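Local coordinates for protein oxidase/hydroxylase (Streptomyces hygroscopicus subsp. hygroscopicus, PDB 4XCB) that probably acts as a metal- and 2-oxoglutarate-dependent dioxygenase of the phytanoyl-CoA dioxygenase family, and binds nickel, 2-oxoglutarate and hygromycin B, at residues G93-K98 and E217-L222; S146-P151 and V193-G198. All blocks are in the same frame, centred on the assembly; numbering follows the deposited sequence.

Interaction 1. Residues G93-K98 and E217-L222; sequences GLRRTK and EGDRLL. With AKG (2-oxoglutaric acid), chain F.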
ATOM      1  N   GLY A  93     -34.596  -3.862  -0.750  1.00 14.65           N
ATOM      2  CA  GLY A  93     -34.956  -5.173  -1.245  1.00 15.84           C
ATOM      3  C   GLY A  93     -35.043  -5.149  -2.752  1.00 13.74           C
ATOM      4  O   GLY A  93     -35.302  -4.108  -3.333  1.00 14.86           O
ATOM      5  N   LEU A  94     -34.795  -6.292  -3.380  1.00 14.05           N
ATOM      6  CA  LEU A  94     -34.893  -6.421  -4.831  1.00 13.47           C
ATOM      7  C   LEU A  94     -35.679  -7.670  -5.189  1.00 13.02           C
ATOM      8  O   LEU A  94     -35.326  -8.782  -4.780  1.00 16.00           O
ATOM      9  CB  LEU A  94     -33.510  -6.471  -5.475  1.00 13.70           C
ATOM     10  CG  LEU A  94     -32.659  -5.200  -5.403  1.00 17.04           C
ATOM     11  CD1 LEU A  94     -31.252  -5.517  -5.894  1.00 15.50           C
ATOM     12  CD2 LEU A  94     -33.292  -4.077  -6.228  1.00 20.17           C
ATOM     13  N   ARG A  95     -36.743  -7.470  -5.962  1.00 16.20           N
ATOM     14  CA  ARG A  95     -37.549  -8.567  -6.466  1.00 16.51           C
ATOM     15  C   ARG A  95     -37.464  -8.587  -7.986  1.00 16.25           C
ATOM     16  O   ARG A  95     -37.801  -7.600  -8.626  1.00 15.63           O
ATOM     17  CB  ARG A  95     -39.004  -8.420  -6.028  1.00 15.95           C
ATOM     18  CG  ARG A  95     -39.885  -9.557  -6.500  1.00 16.87           C
ATOM     19  CD  ARG A  95     -41.327  -9.346  -6.092  1.00 17.43           C
ATOM     20  NE  ARG A  95     -41.449  -9.272  -4.637  1.00 20.72           N
ATOM     21  CZ  ARG A  95     -41.559 -10.343  -3.857  1.00 20.45           C
ATOM     22  NH1 ARG A  95     -41.571 -11.555  -4.398  1.00 20.59           N
ATOM     23  NH2 ARG A  95     -41.649 -10.209  -2.543  1.00 19.71           N
ATOM     24  N   ARG A  96     -37.017  -9.701  -8.555  1.00 15.04           N
ATOM     25  CA  ARG A  96     -36.818  -9.788 -10.002  1.00 14.98           C
ATOM     26  C   ARG A  96     -37.555 -10.956 -10.637  1.00 18.85           C
ATOM     27  O   ARG A  96     -37.703 -12.016 -10.032  1.00 18.88           O
ATOM     28  CB  ARG A  96     -35.330  -9.912 -10.329  1.00 18.56           C
ATOM     29  CG  ARG A  96     -34.576  -8.603 -10.246  1.00 16.49           C
ATOM     30  CD  ARG A  96     -33.088  -8.843 -10.324  1.00 15.96           C
ATOM     31  NE  ARG A  96     -32.727  -9.665 -11.471  1.00 16.41           N
ATOM     32  CZ  ARG A  96     -31.504 -10.156 -11.678  1.00 18.01           C
ATOM     33  NH1 ARG A  96     -30.531  -9.898 -10.816  1.00 20.37           N
ATOM     34  NH2 ARG A  96     -31.247 -10.910 -12.739  1.00 18.51           N
ATOM     35  N   THR A  97     -37.984 -10.755 -11.874  1.00 21.73           N
ATOM     36  CA  THR A  97     -38.592 -11.825 -12.654  1.00 19.58           C
ATOM     37  C   THR A  97     -37.776 -12.036 -13.922  1.00 23.19           C
ATOM     38  O   THR A  97     -36.746 -11.385 -14.113  1.00 22.26           O
ATOM     39  CB  THR A  97     -40.063 -11.511 -12.993  1.00 23.15           C
ATOM     40  OG1 THR A  97     -40.130 -10.314 -13.773  1.00 26.64           O
ATOM     41  CG2 THR A  97     -40.870 -11.311 -11.712  1.00 21.95           C
ATOM     42  N   LYS A  98     -38.217 -12.954 -14.779  1.00 23.51           N
ATOM     43  CA  LYS A  98     -37.445 -13.322 -15.961  1.00 24.77           C
ATOM     44  C   LYS A  98     -37.154 -12.125 -16.872  1.00 24.74           C
ATOM     45  O   LYS A  98     -37.945 -11.189 -16.954  1.00 24.55           O
ATOM     46  CB  LYS A  98     -38.173 -14.415 -16.751  1.00 25.47           C
ATOM     47  CG  LYS A  98     -39.355 -13.910 -17.556  1.00 30.13           C
ATOM     48  CD  LYS A  98     -39.936 -15.006 -18.434  1.00 34.59           C
ATOM     49  CE  LYS A  98     -41.128 -15.659 -17.761  1.00 37.49           C
ATOM     50  NZ  LYS A  98     -41.749 -16.700 -18.631  1.00 40.91           N
ATOM     51  N   GLU A 217     -38.518 -19.008 -14.323  1.00 26.64           N
ATOM     52  CA  GLU A 217     -39.745 -18.618 -13.638  1.00 24.50           C
ATOM     53  C   GLU A 217     -39.538 -18.509 -12.127  1.00 24.47           C
ATOM     54  O   GLU A 217     -38.595 -19.073 -11.579  1.00 26.75           O
ATOM     55  CB  GLU A 217     -40.857 -19.633 -13.928  1.00 29.94           C
ATOM     56  CG  GLU A 217     -41.139 -19.864 -15.398  1.00 31.61           C
ATOM     57  CD  GLU A 217     -41.845 -18.699 -16.049  1.00 34.42           C
ATOM     58  OE1 GLU A 217     -42.375 -17.833 -15.319  1.00 39.07           O
ATOM     59  OE2 GLU A 217     -41.878 -18.648 -17.296  1.00 41.15           O
ATOM     60  N   GLY A 218     -40.444 -17.813 -11.454  1.00 24.72           N
ATOM     61  CA  GLY A 218     -40.345 -17.650 -10.015  1.00 24.98           C
ATOM     62  C   GLY A 218     -39.559 -16.403  -9.674  1.00 24.83           C
ATOM     63  O   GLY A 218     -38.579 -16.090 -10.345  1.00 23.82           O
ATOM     64  N   ASP A 219     -39.992 -15.690  -8.642  1.00 20.98           N
ATOM     65  CA  ASP A 219     -39.328 -14.446  -8.249  1.00 16.20           C
ATOM     66  C   ASP A 219     -37.944 -14.669  -7.666  1.00 19.89           C
ATOM     67  O   ASP A 219     -37.736 -15.565  -6.849  1.00 20.15           O
ATOM     68  CB  ASP A 219     -40.157 -13.682  -7.218  1.00 15.86           C
ATOM     69  CG  ASP A 219     -41.391 -13.047  -7.814  1.00 19.88           C
ATOM     70  OD1 ASP A 219     -42.097 -12.324  -7.074  1.00 24.44           O
ATOM     71  OD2 ASP A 219     -41.651 -13.269  -9.015  1.00 26.48           O
ATOM     72  N   ARG A 220     -37.007 -13.821  -8.071  1.00 20.54           N
ATOM     73  CA  ARG A 220     -35.686 -13.799  -7.462  1.00 16.23           C
ATOM     74  C   ARG A 220     -35.724 -12.700  -6.415  1.00 14.26           C
ATOM     75  O   ARG A 220     -36.112 -11.573  -6.718  1.00 16.82           O
ATOM     76  CB  ARG A 220     -34.604 -13.545  -8.511  1.00 18.17           C
ATOM     77  CG  ARG A 220     -33.176 -13.541  -8.002  1.00 15.14           C
ATOM     78  CD  ARG A 220     -32.270 -12.904  -9.065  1.00 14.01           C
ATOM     79  NE  ARG A 220     -30.847 -13.138  -8.828  1.00 16.72           N
ATOM     80  CZ  ARG A 220     -30.091 -12.381  -8.042  1.00 19.93           C
ATOM     81  NH1 ARG A 220     -30.640 -11.359  -7.389  1.00 16.17           N
ATOM     82  NH2 ARG A 220     -28.798 -12.661  -7.896  1.00 17.85           N
ATOM     83  N   LEU A 221     -35.336 -13.025  -5.185  1.00 13.17           N
ATOM     84  CA  LEU A 221     -35.617 -12.129  -4.062  1.00 15.88           C
ATOM     85  C   LEU A 221     -34.465 -12.037  -3.061  1.00 15.61           C
ATOM     86  O   LEU A 221     -33.895 -13.043  -2.656  1.00 14.44           O
ATOM     87  CB  LEU A 221     -36.882 -12.593  -3.335  1.00 18.11           C
ATOM     88  CG  LEU A 221     -37.522 -11.567  -2.395  1.00 16.53           C
ATOM     89  CD1 LEU A 221     -37.974 -10.336  -3.165  1.00 19.52           C
ATOM     90  CD2 LEU A 221     -38.696 -12.198  -1.662  1.00 22.77           C
ATOM     91  N   LEU A 222     -34.135 -10.820  -2.649  1.00 15.15           N
ATOM     92  CA  LEU A 222     -33.132 -10.658  -1.613  1.00 14.66           C
ATOM     93  C   LEU A 222     -33.272  -9.309  -0.951  1.00 13.48           C
ATOM     94  O   LEU A 222     -33.954  -8.427  -1.462  1.00 14.70           O
ATOM     95  CB  LEU A 222     -31.718 -10.807  -2.173  1.00 16.79           C
ATOM     96  CG  LEU A 222     -31.139  -9.584  -2.882  1.00 18.87           C
ATOM     97  CD1 LEU A 222     -29.665  -9.774  -3.141  1.00 21.89           C
ATOM     98  CD2 LEU A 222     -31.865  -9.305  -4.177  1.00 24.71           C
TER
HETATM   99  C1  AKG F 302     -26.581  -4.740  -5.679  1.00 19.85           C
HETATM  100  O1  AKG F 302     -25.748  -3.782  -5.750  1.00 19.42           O
HETATM  101  O2  AKG F 302     -27.768  -4.537  -5.282  1.00 19.76           O
HETATM  102  C2  AKG F 302     -26.153  -6.130  -6.064  1.00 19.31           C
HETATM  103  O5  AKG F 302     -24.976  -6.300  -6.324  1.00 17.46           O
HETATM  104  C3  AKG F 302     -27.181  -7.245  -6.156  1.00 17.11           C
HETATM  105  C4  AKG F 302     -26.587  -8.629  -6.043  1.00 18.53           C
HETATM  106  C5  AKG F 302     -27.628  -9.670  -6.426  1.00 17.82           C
HETATM  107  O3  AKG F 302     -27.378 -10.897  -6.268  1.00 19.47           O
HETATM  108  O4  AKG F 302     -28.736  -9.295  -6.898  1.00 19.23           O
HETATM  109  O   HOH W   1     -33.327  -9.955  -7.028  1.00 21.09           O
HETATM  110  O   HOH W   2     -39.810 -15.137 -13.433  1.00 26.66           O
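R220 has CG anti to its backbone N (chi1 -178°) and stays extended as far as NE, which carries its guanidinium to the 2-oxoglutarate. R96, bent at chi3, forms an offset stack with it: the R96 guanidinium lies over CD and NE of R220, its NH1 above the rim of the R220 group, planes 19° apart. In the antiparallel strands 93-96 and 220-222 the two arginines are a hydrogen-bonded pair on one sheet face, R220 N to R96 O and R96 N to R220 O both 2.8 Å. R220 grips one ligand carboxylate with two bonds: NH2 points almost straight at O3 (2.8 Å), and NH1 reaches O4 (2.9 Å) at a more bent angle. NH1 also donates to a water that in turn donates to L94 O. R96 is steered by S100 OG at NE and T211 OG1 at NH1. On this face, too, L94 CB rests on L222 CD2 (3.5 Å).

On the opposite face, with L221, R95 bends at chi3 so that NH1 meets the anti lone pair of D219 OD1 (2.8 Å), with L221 CD1 over the centre of its guanidinium and Y55 OH bonded to NE. An alanine here removes these contacts with D219, Y55 and L221, and would probably loosen D219 and this edge of the strand pair. At the loop end K98 NZ and E217 OE2 form a further, unusually short salt bridge.

Binding one ligand carboxylate through a strand arginine is characteristic of 2-oxoglutarate oxygenases; its negative charge probably offsets the repulsion between R96 NH1 and R220 NH1, 3.7 Å apart.

Interaction 2. Residues S146-P151 and V193-G198; sequences SDIQSP and VFVRSG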
ATOM      1  N   SER A 146     -34.336 -16.462  -1.886  1.00 16.96           N
ATOM      2  CA  SER A 146     -34.705 -17.495  -2.850  1.00 16.67           C
ATOM      3  C   SER A 146     -33.449 -18.245  -3.274  1.00 18.54           C
ATOM      4  O   SER A 146     -32.338 -17.774  -3.051  1.00 17.20           O
ATOM      5  CB  SER A 146     -35.422 -16.897  -4.061  1.00 17.08           C
ATOM      6  OG  SER A 146     -34.603 -15.995  -4.784  1.00 19.78           O
ATOM      7  N   ASP A 147     -33.637 -19.419  -3.865  1.00 17.56           N
ATOM      8  CA  ASP A 147     -32.525 -20.230  -4.334  1.00 15.47           C
ATOM      9  C   ASP A 147     -32.070 -19.749  -5.696  1.00 15.19           C
ATOM     10  O   ASP A 147     -32.889 -19.499  -6.583  1.00 17.66           O
ATOM     11  CB  ASP A 147     -32.914 -21.701  -4.433  1.00 15.41           C
ATOM     12  CG  ASP A 147     -33.139 -22.350  -3.086  1.00 21.99           C
ATOM     13  OD1 ASP A 147     -33.631 -23.499  -3.080  1.00 26.54           O
ATOM     14  OD2 ASP A 147     -32.832 -21.741  -2.041  1.00 23.30           O
ATOM     15  N   ILE A 148     -30.758 -19.630  -5.857  1.00 17.99           N
ATOM     16  CA  ILE A 148     -30.165 -19.226  -7.117  1.00 18.35           C
ATOM     17  C   ILE A 148     -29.056 -20.240  -7.414  1.00 17.34           C
ATOM     18  O   ILE A 148     -27.951 -20.159  -6.875  1.00 16.57           O
ATOM     19  CB  ILE A 148     -29.627 -17.770  -7.053  1.00 12.86           C
ATOM     20  CG1 ILE A 148     -30.731 -16.811  -6.594  1.00 15.57           C
ATOM     21  CG2 ILE A 148     -29.092 -17.359  -8.411  1.00 20.19           C
ATOM     22  CD1 ILE A 148     -30.248 -15.392  -6.315  1.00 19.72           C
ATOM     23  N   GLN A 149     -29.365 -21.233  -8.245  1.00 18.73           N
ATOM     24  CA  GLN A 149     -28.478 -22.384  -8.369  1.00 21.76           C
ATOM     25  C   GLN A 149     -27.926 -22.592  -9.780  1.00 19.33           C
ATOM     26  O   GLN A 149     -27.223 -23.564 -10.045  1.00 21.55           O
ATOM     27  CB  GLN A 149     -29.210 -23.647  -7.906  1.00 21.95           C
ATOM     28  CG  GLN A 149     -29.429 -23.706  -6.399  1.00 19.71           C
ATOM     29  CD  GLN A 149     -28.133 -23.861  -5.624  1.00 23.47           C
ATOM     30  OE1 GLN A 149     -27.483 -24.903  -5.687  1.00 25.97           O
ATOM     31  NE2 GLN A 149     -27.751 -22.821  -4.888  1.00 21.53           N
ATOM     32  N   SER A 150     -28.250 -21.678 -10.682  1.00 22.02           N
ATOM     33  CA  SER A 150     -27.713 -21.738 -12.033  1.00 21.69           C
ATOM     34  C   SER A 150     -27.527 -20.332 -12.559  1.00 22.62           C
ATOM     35  O   SER A 150     -28.105 -19.398 -12.023  1.00 20.13           O
ATOM     36  CB  SER A 150     -28.647 -22.523 -12.952  1.00 24.68           C
ATOM     37  OG  SER A 150     -29.836 -21.794 -13.181  1.00 25.91           O
ATOM     38  N   PRO A 151     -26.712 -20.171 -13.608  1.00 20.72           N
ATOM     39  CA  PRO A 151     -26.638 -18.863 -14.259  1.00 20.37           C
ATOM     40  C   PRO A 151     -28.006 -18.313 -14.662  1.00 20.22           C
ATOM     41  O   PRO A 151     -28.271 -17.134 -14.475  1.00 18.23           O
ATOM     42  CB  PRO A 151     -25.774 -19.147 -15.485  1.00 18.91           C
ATOM     43  CG  PRO A 151     -24.855 -20.209 -15.013  1.00 21.71           C
ATOM     44  CD  PRO A 151     -25.688 -21.096 -14.128  1.00 23.64           C
ATOM     45  N   VAL A 193     -21.611 -17.233  -8.601  1.00 14.67           N
ATOM     46  CA  VAL A 193     -21.786 -17.660  -7.218  1.00 18.35           C
ATOM     47  C   VAL A 193     -23.211 -18.130  -7.015  1.00 15.32           C
ATOM     48  O   VAL A 193     -24.154 -17.402  -7.323  1.00 17.74           O
ATOM     49  CB  VAL A 193     -21.502 -16.521  -6.218  1.00 17.01           C
ATOM     50  CG1 VAL A 193     -21.771 -16.990  -4.791  1.00 15.66           C
ATOM     51  CG2 VAL A 193     -20.079 -16.022  -6.360  1.00 18.09           C
ATOM     52  N   PHE A 194     -23.374 -19.344  -6.495  1.00 15.11           N
ATOM     53  CA  PHE A 194     -24.705 -19.892  -6.291  1.00 16.04           C
ATOM     54  C   PHE A 194     -25.050 -19.882  -4.816  1.00 17.91           C
ATOM     55  O   PHE A 194     -24.182 -20.066  -3.968  1.00 19.31           O
ATOM     56  CB  PHE A 194     -24.778 -21.298  -6.884  1.00 14.93           C
ATOM     57  CG  PHE A 194     -24.345 -21.344  -8.312  1.00 19.07           C
ATOM     58  CD1 PHE A 194     -24.943 -20.513  -9.245  1.00 17.72           C
ATOM     59  CD2 PHE A 194     -23.306 -22.159  -8.712  1.00 18.61           C
ATOM     60  CE1 PHE A 194     -24.544 -20.518 -10.563  1.00 20.63           C
ATOM     61  CE2 PHE A 194     -22.895 -22.175 -10.039  1.00 21.38           C
ATOM     62  CZ  PHE A 194     -23.513 -21.352 -10.965  1.00 21.48           C
ATOM     63  N   VAL A 195     -26.311 -19.608  -4.502  1.00 18.86           N
ATOM     64  CA  VAL A 195     -26.714 -19.476  -3.107  1.00 17.36           C
ATOM     65  C   VAL A 195     -28.044 -20.152  -2.837  1.00 19.59           C
ATOM     66  O   VAL A 195     -28.820 -20.405  -3.759  1.00 17.91           O
ATOM     67  CB  VAL A 195     -26.827 -17.978  -2.675  1.00 18.23           C
ATOM     68  CG1 VAL A 195     -25.451 -17.324  -2.619  1.00 17.80           C
ATOM     69  CG2 VAL A 195     -27.749 -17.217  -3.609  1.00 18.80           C
ATOM     70  N   ARG A 196     -28.304 -20.424  -1.561  1.00 17.43           N
ATOM     71  CA  ARG A 196     -29.592 -20.949  -1.119  1.00 18.50           C
ATOM     72  C   ARG A 196     -30.311 -19.901  -0.297  1.00 17.59           C
ATOM     73  O   ARG A 196     -29.671 -19.000   0.254  1.00 18.29           O
ATOM     74  CB  ARG A 196     -29.407 -22.229  -0.305  1.00 19.02           C
ATOM     75  CG  ARG A 196     -28.879 -23.382  -1.132  1.00 21.72           C
ATOM     76  CD  ARG A 196     -29.935 -23.923  -2.084  1.00 25.88           C
ATOM     77  NE  ARG A 196     -29.527 -25.230  -2.595  1.00 31.89           N
ATOM     78  CZ  ARG A 196     -30.285 -26.030  -3.341  1.00 31.10           C
ATOM     79  NH1 ARG A 196     -31.517 -25.670  -3.680  1.00 31.18           N
ATOM     80  NH2 ARG A 196     -29.803 -27.200  -3.748  1.00 39.34           N
ATOM     81  N   SER A 197     -31.636 -19.998  -0.255  1.00 17.34           N
ATOM     82  CA  SER A 197     -32.457 -19.125   0.567  1.00 17.79           C
ATOM     83  C   SER A 197     -31.975 -19.203   2.017  1.00 18.51           C
ATOM     84  O   SER A 197     -31.831 -20.296   2.568  1.00 21.83           O
ATOM     85  CB  SER A 197     -33.938 -19.526   0.432  1.00 18.28           C
ATOM     86  OG  SER A 197     -34.764 -18.704   1.226  1.00 31.51           O
ATOM     87  N   GLY A 198     -31.687 -18.049   2.620  1.00 18.10           N
ATOM     88  CA  GLY A 198     -31.186 -18.019   3.985  1.00 18.01           C
ATOM     89  C   GLY A 198     -29.685 -17.823   4.102  1.00 16.27           C
ATOM     90  O   GLY A 198     -29.158 -17.586   5.200  1.00 15.47           O
TER
HETATM   91  O   HOH W   3     -25.353 -22.772  -3.170  1.00 28.95           O
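Tight packing in this pair of antiparallel loops centres on I148 and V195, both buried, which form a single hydrogen-bonded beta bridge. I148 N donates to V195 O (3.0 Å) and V195 N to I148 O (2.9 Å), while I148 CB and V195 CG2 lie side by side at 4.0 Å. V195 O is gripped twice, since Q149, bent at chi2, folds its amide back and adds a weak bond from NE2. S146 O, close by, is buried without a polar partner.

The solvent side is built from charged and flat groups. D147 divides its carboxylate. S197 N donates to D147 OD2 almost along the C-O axis (2.8 Å, N-H...O 170°), whereas D147 OD1 is met by R196 NH1 (3.1 Å) from well above the carboxylate plane, with the two flat groups 79° apart. The salt bridge is therefore oblique, although D147 OD1 lies in the guanidinium plane. Over one face of that guanidinium the Q149 amide stacks with planes only 10° apart, its CD 3.6 Å from R196 NE. A water links Q149 NE2 to F194 O, weakly on the F194 side. F194 has Q149 O over one face of its ring, and its CE1 touches P151 CD at 3.8 Å.

One loop runs from strand 139-144 to strand 156-159, the other from strand 190-193 to strand 200-204. The two are antiparallel where they cross between the sheets of the double-stranded beta helix, with S197 against helix 29-40 and I148 and F194 against S155.

Interactions 1 and 2 have centres about 12 Å apart, and they touch. Both segments of interaction 2 come between those of interaction 1 along the chain: 93-98, 146-151, 193-198, then 217-222. Interaction 1 lies within the larger antiparallel sheet, joining neighbouring strands 86-96 and 220-229; interaction 2 is at the margin of that sheet, in the loops beyond strand 139-144 and before strand 200-204, where the chain crosses between the two sheets. They meet where S146 OG probably hydrogen-bonds L221 N (3.1 Å) and I148 CD1 packs on R220 NE (3.4 Å). The loop contact thereby backs the arginine that binds 2-oxoglutarate, placing it in the second shell of the cosubstrate pocket.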